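Long-range contacts in molybdopterin molybdotransferase (Pyrococcus horikoshii, PDB 1UZ5), which probably catalyses the transfer of molybdate to adenylyl-molybdopterin, releasing AMP and giving Mo-molybdopterin, with magnesium as cofactor: residues R36-I46 with A169-K180; V244-G255 with I292-G302. All coordinates share one frame; numbering follows the deposited sequence.

The two contacts lie in different parts of the elongated MoeA chain. Contact 1 closes across residues 47-168 and joins an early segment of the N-terminal region to strand 174-178. Contact 2 is a parallel strand pair inside the probable molybdopterin-binding domain. They follow one another along the chain, and strand 182-188, which starts just after contact 1, pairs with strand 249-253 of contact 2. Their centres are about 31 Å apart. Their nearest atoms come within about 4 Å without touching. Each has a bound sulfate close by, about 6 Å from the Ile37 side chain and about 5 Å from Gly255. These ions probably come from the crystallisation liquor.

Contact 1: residues R36-I46 with A169-K180; sequences RIAAEDIYSPI and AVGINKVKVFRK
A single beta bridge between Ala38 and Val177 ties segment 36-46 to strand 174-178, beside the two-stranded antiparallel pairing of 174-178 with 25-29. Two backbone bonds make it. Phe178 N gives to Ile37 O at 3.0 Å, and Ala39 N gives to Lys176 O at 2.9 Å. Arg36 extends the grip. Its NH2 donates to Phe178 O at 3.0 Å, nearly straight at 166°, with the oxygen close to the guanidinium plane. The chain bends at chi2 (-61°) and chi3 (-66°), which folds the head back over Val177. Val177 CG2 then lies over one guanidinium face, and Lys180 CE over the opposite one. Glu26 forms a salt bridge with the same NH2. One water accepts from Arg36 NE and Ile37 N and donates to Phe178 O.

The Phe178 ring is laid over the backbone of Ala39. Ala39 CA makes a CH-pi contact, 3.8 Å from the ring centroid and over the face. Ile37 CG2 meets the ring at its edge. On the solvent side, Glu40 and Lys176 carry opposite charges, but OE2 and NZ stay 4.4 Å apart. A water bonded to Glu40 OE1 and Lys176 NZ joins them. Another water donates to both Glu40 O and Lys176 O.

Further along, the contact is apolar. Ile42 splits its branches: CG2 touches Ile172 CD1 at 3.7 Å, and CD1 touches Val175 CG2. Pro45 CD packs on Val170 CG2, and Ile46 CG1 lies against Val170 CB.

The chemistry is therefore divided. Polar bonds fix the strand end, where Phe178 O takes both Arg36 NH2 and a water. Mainly aliphatic packing joins the side chains near the helix end, and the neighbouring Glu26 probably offsets the positive charge of Arg36.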
loop_
_atom_site.group_PDB
_atom_site.type_symbol
_atom_site.label_atom_id
_atom_site.label_comp_id
_atom_site.label_asym_id
_atom_site.label_seq_id
_atom_site.Cartn_x
_atom_site.Cartn_y
_atom_site.Cartn_z
ATOM N N ARG A 36 -3.820 6.193 -3.214
ATOM C CA ARG A 36 -4.550 6.274 -1.952
ATOM C C ARG A 36 -4.735 4.905 -1.299
ATOM O O ARG A 36 -4.510 3.869 -1.922
ATOM C CB ARG A 36 -5.907 6.948 -2.168
ATOM C CG ARG A 36 -5.810 8.348 -2.766
ATOM C CD ARG A 36 -5.029 9.300 -1.849
ATOM N NE ARG A 36 -5.720 9.565 -0.587
ATOM C CZ ARG A 36 -6.540 10.596 -0.388
ATOM N NH1 ARG A 36 -6.772 11.464 -1.364
ATOM N NH2 ARG A 36 -7.127 10.763 0.789
ATOM N N ILE A 37 -5.135 4.912 -0.032
ATOM C CA ILE A 37 -5.334 3.683 0.728
ATOM C C ILE A 37 -6.824 3.444 0.972
ATOM O O ILE A 37 -7.507 4.306 1.527
ATOM C CB ILE A 37 -4.633 3.769 2.104
ATOM C CG1 ILE A 37 -3.152 4.119 1.923
ATOM C CG2 ILE A 37 -4.786 2.452 2.846
ATOM C CD1 ILE A 37 -2.361 3.095 1.155
ATOM N N ALA A 38 -7.315 2.275 0.566
ATOM C CA ALA A 38 -8.727 1.926 0.744
ATOM C C ALA A 38 -9.113 1.945 2.223
ATOM O O ALA A 38 -8.481 1.281 3.045
ATOM C CB ALA A 38 -9.002 0.537 0.149
ATOM N N ALA A 39 -10.157 2.697 2.556
ATOM C CA ALA A 39 -10.609 2.796 3.941
ATOM C C ALA A 39 -11.448 1.600 4.392
ATOM O O ALA A 39 -11.711 1.438 5.580
ATOM C CB ALA A 39 -11.389 4.090 4.146
ATOM N N GLU A 40 -11.871 0.765 3.447
ATOM C CA GLU A 40 -12.657 -0.422 3.781
ATOM C C GLU A 40 -12.677 -1.416 2.635
ATOM O O GLU A 40 -12.360 -1.071 1.491
ATOM C CB GLU A 40 -14.095 -0.046 4.150
ATOM C CG GLU A 40 -14.844 0.721 3.086
ATOM C CD GLU A 40 -16.287 1.002 3.479
ATOM O OE1 GLU A 40 -16.529 1.407 4.637
ATOM O OE2 GLU A 40 -17.180 0.828 2.624
ATOM N N ASP A 41 -13.038 -2.656 2.948
ATOM C CA ASP A 41 -13.106 -3.695 1.931
ATOM C C ASP A 41 -14.089 -3.243 0.859
ATOM O O ASP A 41 -15.022 -2.485 1.142
ATOM C CB ASP A 41 -13.598 -5.019 2.530
ATOM C CG ASP A 41 -12.709 -5.530 3.651
ATOM O OD1 ASP A 41 -11.468 -5.537 3.492
ATOM O OD2 ASP A 41 -13.259 -5.941 4.695
ATOM N N ILE A 42 -13.858 -3.688 -0.371
ATOM C CA ILE A 42 -14.744 -3.366 -1.486
ATOM C C ILE A 42 -15.071 -4.686 -2.174
ATOM O O ILE A 42 -14.172 -5.431 -2.563
ATOM C CB ILE A 42 -14.075 -2.437 -2.511
ATOM C CG1 ILE A 42 -13.608 -1.154 -1.822
ATOM C CG2 ILE A 42 -15.063 -2.106 -3.627
ATOM C CD1 ILE A 42 -12.847 -0.214 -2.729
ATOM N N TYR A 43 -16.361 -4.966 -2.319
ATOM C CA TYR A 43 -16.815 -6.206 -2.943
ATOM C C TYR A 43 -17.441 -5.890 -4.301
ATOM O O TYR A 43 -18.059 -4.842 -4.476
ATOM C CB TYR A 43 -17.826 -6.883 -2.017
ATOM C CG TYR A 43 -17.249 -7.250 -0.662
ATOM C CD1 TYR A 43 -16.601 -8.470 -0.464
ATOM C CD2 TYR A 43 -17.338 -6.368 0.415
ATOM C CE1 TYR A 43 -16.056 -8.805 0.776
ATOM C CE2 TYR A 43 -16.790 -6.694 1.662
ATOM C CZ TYR A 43 -16.153 -7.910 1.831
ATOM O OH TYR A 43 -15.607 -8.235 3.052
ATOM N N SER A 44 -17.283 -6.786 -5.267
ATOM C CA SER A 44 -17.840 -6.517 -6.589
ATOM C C SER A 44 -19.341 -6.299 -6.534
ATOM O O SER A 44 -20.071 -7.124 -5.992
ATOM C CB SER A 44 -17.546 -7.659 -7.556
ATOM O OG SER A 44 -18.004 -7.310 -8.854
ATOM N N PRO A 45 -19.817 -5.176 -7.092
ATOM C CA PRO A 45 -21.240 -4.838 -7.119
ATOM C C PRO A 45 -21.962 -5.511 -8.290
ATOM O O PRO A 45 -23.181 -5.434 -8.396
ATOM C CB PRO A 45 -21.221 -3.323 -7.262
ATOM C CG PRO A 45 -20.056 -3.123 -8.178
ATOM C CD PRO A 45 -19.010 -4.054 -7.609
ATOM N N ILE A 46 -21.211 -6.159 -9.174
ATOM C CA ILE A 46 -21.821 -6.824 -10.325
ATOM C C ILE A 46 -21.110 -8.119 -10.674
ATOM O O ILE A 46 -19.992 -8.375 -10.212
ATOM C CB ILE A 46 -21.758 -5.953 -11.601
ATOM C CG1 ILE A 46 -20.292 -5.687 -11.960
ATOM C CG2 ILE A 46 -22.520 -4.653 -11.403
ATOM C CD1 ILE A 46 -20.086 -5.142 -13.358
ATOM N N ALA A 169 -13.581 -1.482 -13.833
ATOM C CA ALA A 169 -14.141 -2.635 -14.531
ATOM C C ALA A 169 -15.501 -3.077 -13.984
ATOM O O ALA A 169 -16.293 -3.681 -14.704
ATOM C CB ALA A 169 -13.153 -3.792 -14.485
ATOM N N VAL A 170 -15.780 -2.782 -12.718
ATOM C CA VAL A 170 -17.059 -3.166 -12.144
ATOM C C VAL A 170 -18.018 -1.985 -11.978
ATOM O O VAL A 170 -19.011 -2.085 -11.264
ATOM C CB VAL A 170 -16.879 -3.903 -10.802
ATOM C CG1 VAL A 170 -16.101 -5.190 -11.032
ATOM C CG2 VAL A 170 -16.158 -3.013 -9.793
ATOM N N GLY A 171 -17.716 -0.872 -12.645
ATOM C CA GLY A 171 -18.593 0.291 -12.584
ATOM C C GLY A 171 -18.435 1.251 -11.416
ATOM O O GLY A 171 -19.206 2.201 -11.280
ATOM N N ILE A 172 -17.439 1.014 -10.573
ATOM C CA ILE A 172 -17.199 1.879 -9.420
ATOM C C ILE A 172 -16.473 3.153 -9.867
ATOM O O ILE A 172 -15.401 3.084 -10.471
ATOM C CB ILE A 172 -16.358 1.124 -8.354
ATOM C CG1 ILE A 172 -17.216 0.026 -7.716
ATOM C CG2 ILE A 172 -15.848 2.090 -7.278
ATOM C CD1 ILE A 172 -16.449 -0.934 -6.850
ATOM N N ASN A 173 -17.053 4.314 -9.585
ATOM C CA ASN A 173 -16.405 5.563 -9.975
ATOM C C ASN A 173 -16.074 6.462 -8.770
ATOM O O ASN A 173 -15.580 7.577 -8.934
ATOM C CB ASN A 173 -17.272 6.312 -10.991
ATOM C CG ASN A 173 -18.488 6.941 -10.365
ATOM O OD1 ASN A 173 -19.102 6.371 -9.467
ATOM N ND2 ASN A 173 -18.855 8.120 -10.851
ATOM N N LYS A 174 -16.359 5.967 -7.568
ATOM C CA LYS A 174 -16.065 6.683 -6.324
ATOM C C LYS A 174 -15.574 5.665 -5.312
ATOM O O LYS A 174 -16.182 4.610 -5.144
ATOM C CB LYS A 174 -17.305 7.379 -5.766
ATOM C CG LYS A 174 -17.782 8.562 -6.584
ATOM C CD LYS A 174 -18.806 9.380 -5.808
ATOM C CE LYS A 174 -19.983 8.524 -5.357
ATOM N NZ LYS A 174 -20.951 9.299 -4.533
ATOM N N VAL A 175 -14.479 5.981 -4.628
ATOM C CA VAL A 175 -13.926 5.059 -3.649
ATOM C C VAL A 175 -13.610 5.732 -2.309
ATOM O O VAL A 175 -13.140 6.869 -2.261
ATOM C CB VAL A 175 -12.660 4.374 -4.223
ATOM C CG1 VAL A 175 -11.626 5.418 -4.608
ATOM C CG2 VAL A 175 -12.093 3.387 -3.213
ATOM N N LYS A 176 -13.894 5.022 -1.223
ATOM C CA LYS A 176 -13.646 5.528 0.120
ATOM C C LYS A 176 -12.216 5.251 0.539
ATOM O O LYS A 176 -11.802 4.099 0.660
ATOM C CB LYS A 176 -14.603 4.879 1.119
ATOM C CG LYS A 176 -16.044 5.362 0.984
ATOM C CD LYS A 176 -16.933 4.734 2.045
ATOM C CE LYS A 176 -18.344 5.295 1.973
ATOM N NZ LYS A 176 -19.216 4.728 3.031
ATOM N N VAL A 177 -11.457 6.314 0.758
ATOM C CA VAL A 177 -10.069 6.155 1.158
ATOM C C VAL A 177 -9.792 6.921 2.447
ATOM O O VAL A 177 -10.534 7.834 2.816
ATOM C CB VAL A 177 -9.119 6.653 0.048
ATOM C CG1 VAL A 177 -9.311 5.819 -1.215
ATOM C CG2 VAL A 177 -9.385 8.119 -0.244
ATOM N N PHE A 178 -8.735 6.526 3.144
ATOM C CA PHE A 178 -8.368 7.200 4.382
ATOM C C PHE A 178 -7.820 8.574 4.044
ATOM O O PHE A 178 -7.103 8.736 3.050
ATOM C CB PHE A 178 -7.279 6.423 5.124
ATOM C CG PHE A 178 -7.770 5.207 5.847
ATOM C CD1 PHE A 178 -8.656 5.326 6.910
ATOM C CD2 PHE A 178 -7.302 3.943 5.500
ATOM C CE1 PHE A 178 -9.065 4.205 7.621
ATOM C CE2 PHE A 178 -7.704 2.813 6.205
ATOM C CZ PHE A 178 -8.587 2.946 7.270
ATOM N N ARG A 179 -8.175 9.571 4.845
ATOM C CA ARG A 179 -7.625 10.902 4.637
ATOM C C ARG A 179 -6.177 10.716 5.080
ATOM O O ARG A 179 -5.876 9.807 5.854
ATOM C CB ARG A 179 -8.330 11.932 5.522
ATOM C CG ARG A 179 -9.737 12.270 5.062
ATOM C CD ARG A 179 -10.406 13.254 6.006
ATOM N NE ARG A 179 -11.774 13.550 5.596
ATOM C CZ ARG A 179 -12.093 14.277 4.530
ATOM N NH1 ARG A 179 -11.140 14.791 3.762
ATOM N NH2 ARG A 179 -13.368 14.491 4.230
ATOM N N LYS A 180 -5.273 11.547 4.585
ATOM C CA LYS A 180 -3.872 11.386 4.952
ATOM C C LYS A 180 -3.576 11.930 6.343
ATOM O O LYS A 180 -3.853 13.089 6.635
ATOM C CB LYS A 180 -2.977 12.074 3.917
ATOM C CG LYS A 180 -3.081 11.459 2.528
ATOM C CD LYS A 180 -2.239 12.209 1.516
ATOM C CE LYS A 180 -2.303 11.541 0.152
ATOM N NZ LYS A 180 -1.492 12.278 -0.854
HETATM O O HOH W 1 -5.395 7.481 1.344
HETATM O O HOH W 2 -13.015 1.513 0.222
HETATM O O HOH W 3 -19.249 2.434 5.098
#

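Contact 2: residues V244-G255 with I292-G302; sequences VNVGDVVVISGG and IKGKPVFGLPG
Lys295 and Val244 have the most surface buried here, and they meet directly. Lys295 runs out fully extended, with every torsion beyond chi1 near 180°, along the end of helix 233-246. Its NZ donates to Val244 O at 2.6 Å, close to the line of that carbonyl, and to Gly247 O at 2.9 Å. The ammonium group thus sits at the helix C-terminus, where the helix dipole would probably favour its charge. A methionine in place of Lys295 would probably leave the carbonyls of Val244 and Gly247 without this donor and weaken the tie between the helix end and the strand. The Val244 side chain covers the neighbouring turn. Its CG2 touches Ile292 CG2 at 3.8 Å, the two side chains crossing at about a right angle. Ile292 to Lys295 form a type I' turn, which brings Lys295 back toward the helix end.

Phe298 is next in buried surface. Its N gives to Val250 O at 2.8 Å, and its O accepts from Ile252 N at 2.7 Å. Val249 CG1 meets the ring at its edge, 4.1 Å from CD2. The ladder continues with Leu300 N to Ile252 O. Beyond it, Leu300 O accepts from Gly254 N and, weakly, from Gly255 N.

Strands 249-253 and 295-300 lie parallel, 14° apart, in the middle of a mixed sheet. Strand 182-188 pairs with the outer side of 249-253, and 288-292 with that of 295-300. Helix 304-322 covers the face bearing Phe298, while helix 233-246 packs on Val250 and Ile252.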
loop_
_atom_site.group_PDB
_atom_site.type_symbol
_atom_site.label_atom_id
_atom_site.label_comp_id
_atom_site.label_asym_id
_atom_site.label_seq_id
_atom_site.Cartn_x
_atom_site.Cartn_y
_atom_site.Cartn_z
ATOM N N VAL A 244 1.445 21.305 16.790
ATOM C CA VAL A 244 0.328 20.624 17.433
ATOM C C VAL A 244 -1.016 21.023 16.825
ATOM O O VAL A 244 -1.953 20.227 16.802
ATOM C CB VAL A 244 0.297 20.926 18.954
ATOM C CG1 VAL A 244 -0.981 20.389 19.574
ATOM C CG2 VAL A 244 1.503 20.294 19.630
ATOM N N ASN A 245 -1.105 22.252 16.331
ATOM C CA ASN A 245 -2.339 22.737 15.732
ATOM C C ASN A 245 -2.565 22.290 14.295
ATOM O O ASN A 245 -3.709 22.138 13.871
ATOM C CB ASN A 245 -2.395 24.262 15.796
ATOM C CG ASN A 245 -3.179 24.765 16.993
ATOM O OD1 ASN A 245 -2.845 24.470 18.142
ATOM N ND2 ASN A 245 -4.234 25.528 16.728
ATOM N N VAL A 246 -1.487 22.077 13.545
ATOM C CA VAL A 246 -1.625 21.672 12.150
ATOM C C VAL A 246 -1.598 20.169 11.915
ATOM O O VAL A 246 -2.129 19.693 10.915
ATOM C CB VAL A 246 -0.534 22.313 11.264
ATOM C CG1 VAL A 246 -0.605 23.825 11.369
ATOM C CG2 VAL A 246 0.833 21.810 11.673
ATOM N N GLY A 247 -0.996 19.416 12.828
ATOM C CA GLY A 247 -0.929 17.980 12.621
ATOM C C GLY A 247 -1.689 17.098 13.591
ATOM O O GLY A 247 -2.220 17.563 14.597
ATOM N N ASP A 248 -1.745 15.810 13.264
ATOM C CA ASP A 248 -2.402 14.813 14.098
ATOM C C ASP A 248 -1.286 14.211 14.938
ATOM O O ASP A 248 -1.515 13.608 15.986
ATOM C CB ASP A 248 -3.025 13.715 13.233
ATOM C CG ASP A 248 -4.012 14.259 12.221
ATOM O OD1 ASP A 248 -4.946 14.983 12.631
ATOM O OD2 ASP A 248 -3.852 13.961 11.018
ATOM N N VAL A 249 -0.066 14.383 14.441
ATOM C CA VAL A 249 1.129 13.874 15.094
ATOM C C VAL A 249 2.261 14.867 14.867
ATOM O O VAL A 249 2.332 15.500 13.819
ATOM C CB VAL A 249 1.542 12.510 14.497
ATOM C CG1 VAL A 249 2.894 12.076 15.059
ATOM C CG2 VAL A 249 0.480 11.468 14.801
ATOM N N VAL A 250 3.137 15.012 15.859
ATOM C CA VAL A 250 4.274 15.917 15.742
ATOM C C VAL A 250 5.548 15.096 15.888
ATOM O O VAL A 250 5.653 14.251 16.777
ATOM C CB VAL A 250 4.243 17.021 16.831
ATOM C CG1 VAL A 250 5.490 17.909 16.719
ATOM C CG2 VAL A 250 2.995 17.872 16.666
ATOM N N VAL A 251 6.499 15.313 14.989
ATOM C CA VAL A 251 7.760 14.593 15.056
ATOM C C VAL A 251 8.884 15.615 15.046
ATOM O O VAL A 251 8.941 16.493 14.182
ATOM C CB VAL A 251 7.944 13.615 13.873
ATOM C CG1 VAL A 251 9.297 12.922 13.983
ATOM C CG2 VAL A 251 6.848 12.564 13.888
ATOM N N ILE A 252 9.768 15.494 16.029
ATOM C CA ILE A 252 10.890 16.412 16.180
ATOM C C ILE A 252 12.198 15.632 16.148
ATOM O O ILE A 252 12.308 14.573 16.760
ATOM C CB ILE A 252 10.792 17.156 17.536
ATOM C CG1 ILE A 252 9.407 17.794 17.675
ATOM C CG2 ILE A 252 11.879 18.219 17.636
ATOM C CD1 ILE A 252 9.059 18.229 19.078
ATOM N N SER A 253 13.178 16.144 15.410
ATOM C CA SER A 253 14.491 15.507 15.352
ATOM C C SER A 253 15.531 16.571 15.692
ATOM O O SER A 253 15.395 17.734 15.305
ATOM C CB SER A 253 14.781 14.931 13.963
ATOM O OG SER A 253 15.045 15.958 13.027
ATOM N N GLY A 254 16.564 16.175 16.422
ATOM C CA GLY A 254 17.593 17.129 16.791
ATOM C C GLY A 254 18.465 16.640 17.928
ATOM O O GLY A 254 19.363 17.352 18.378
ATOM N N GLY A 255 18.198 15.427 18.398
ATOM C CA GLY A 255 18.990 14.869 19.477
ATOM C C GLY A 255 20.405 14.588 19.007
ATOM O O GLY A 255 21.218 15.505 18.875
ATOM N N ILE A 292 0.399 15.965 23.526
ATOM C CA ILE A 292 0.012 17.352 23.730
ATOM C C ILE A 292 -1.343 17.528 23.054
ATOM O O ILE A 292 -1.486 17.269 21.856
ATOM C CB ILE A 292 1.017 18.328 23.091
ATOM C CG1 ILE A 292 2.400 18.151 23.731
ATOM C CG2 ILE A 292 0.528 19.759 23.264
ATOM C CD1 ILE A 292 3.474 19.047 23.136
ATOM N N LYS A 293 -2.335 17.958 23.827
ATOM C CA LYS A 293 -3.683 18.147 23.310
ATOM C C LYS A 293 -4.135 16.912 22.539
ATOM O O LYS A 293 -4.599 17.009 21.406
ATOM C CB LYS A 293 -3.742 19.382 22.411
ATOM C CG LYS A 293 -3.489 20.679 23.158
ATOM C CD LYS A 293 -3.712 21.890 22.268
ATOM C CE LYS A 293 -3.565 23.179 23.060
ATOM N NZ LYS A 293 -3.823 24.385 22.225
ATOM N N GLY A 294 -3.970 15.751 23.167
ATOM C CA GLY A 294 -4.373 14.493 22.562
ATOM C C GLY A 294 -3.577 14.016 21.363
ATOM O O GLY A 294 -3.864 12.952 20.817
ATOM N N LYS A 295 -2.569 14.774 20.950
ATOM C CA LYS A 295 -1.774 14.383 19.791
ATOM C C LYS A 295 -0.399 13.831 20.148
ATOM O O LYS A 295 0.336 14.432 20.929
ATOM C CB LYS A 295 -1.638 15.581 18.851
ATOM C CG LYS A 295 -2.990 16.145 18.454
ATOM C CD LYS A 295 -2.875 17.340 17.545
ATOM C CE LYS A 295 -4.253 17.815 17.129
ATOM N NZ LYS A 295 -4.170 18.996 16.243
ATOM N N PRO A 296 -0.044 12.662 19.591
ATOM C CA PRO A 296 1.259 12.053 19.869
ATOM C C PRO A 296 2.394 12.975 19.419
ATOM O O PRO A 296 2.296 13.641 18.387
ATOM C CB PRO A 296 1.220 10.759 19.056
ATOM C CG PRO A 296 -0.244 10.413 19.039
ATOM C CD PRO A 296 -0.879 11.762 18.777
ATOM N N VAL A 297 3.459 13.022 20.209
ATOM C CA VAL A 297 4.620 13.846 19.894
ATOM C C VAL A 297 5.850 12.969 20.075
ATOM O O VAL A 297 5.979 12.267 21.079
ATOM C CB VAL A 297 4.730 15.061 20.836
ATOM C CG1 VAL A 297 5.890 15.963 20.399
ATOM C CG2 VAL A 297 3.429 15.832 20.833
ATOM N N PHE A 298 6.742 13.003 19.093
ATOM C CA PHE A 298 7.962 12.208 19.130
ATOM C C PHE A 298 9.192 13.109 19.042
ATOM O O PHE A 298 9.222 14.062 18.264
ATOM C CB PHE A 298 7.993 11.221 17.955
ATOM C CG PHE A 298 6.963 10.129 18.042
ATOM C CD1 PHE A 298 7.278 8.900 18.618
ATOM C CD2 PHE A 298 5.686 10.320 17.527
ATOM C CE1 PHE A 298 6.334 7.870 18.673
ATOM C CE2 PHE A 298 4.734 9.297 17.576
ATOM C CZ PHE A 298 5.059 8.071 18.149
ATOM N N GLY A 299 10.194 12.800 19.861
ATOM C CA GLY A 299 11.441 13.546 19.850
ATOM C C GLY A 299 12.482 12.516 19.462
ATOM O O GLY A 299 12.821 11.645 20.262
ATOM N N LEU A 300 12.976 12.590 18.230
ATOM C CA LEU A 300 13.953 11.617 17.749
ATOM C C LEU A 300 15.372 12.180 17.656
ATOM O O LEU A 300 15.567 13.395 17.653
ATOM C CB LEU A 300 13.534 11.107 16.365
ATOM C CG LEU A 300 12.086 10.632 16.204
ATOM C CD1 LEU A 300 11.866 10.196 14.764
ATOM C CD2 LEU A 300 11.796 9.490 17.161
ATOM N N PRO A 301 16.376 11.289 17.562
ATOM C CA PRO A 301 17.791 11.668 17.460
ATOM C C PRO A 301 18.064 12.516 16.219
ATOM O O PRO A 301 17.354 12.411 15.214
ATOM C CB PRO A 301 18.507 10.321 17.378
ATOM C CG PRO A 301 17.598 9.398 18.125
ATOM C CD PRO A 301 16.235 9.824 17.638
ATOM N N GLY A 302 19.101 13.345 16.290
ATOM C CA GLY A 302 19.459 14.189 15.165
ATOM C C GLY A 302 20.344 13.495 14.142
ATOM O O GLY A 302 20.388 13.904 12.982
#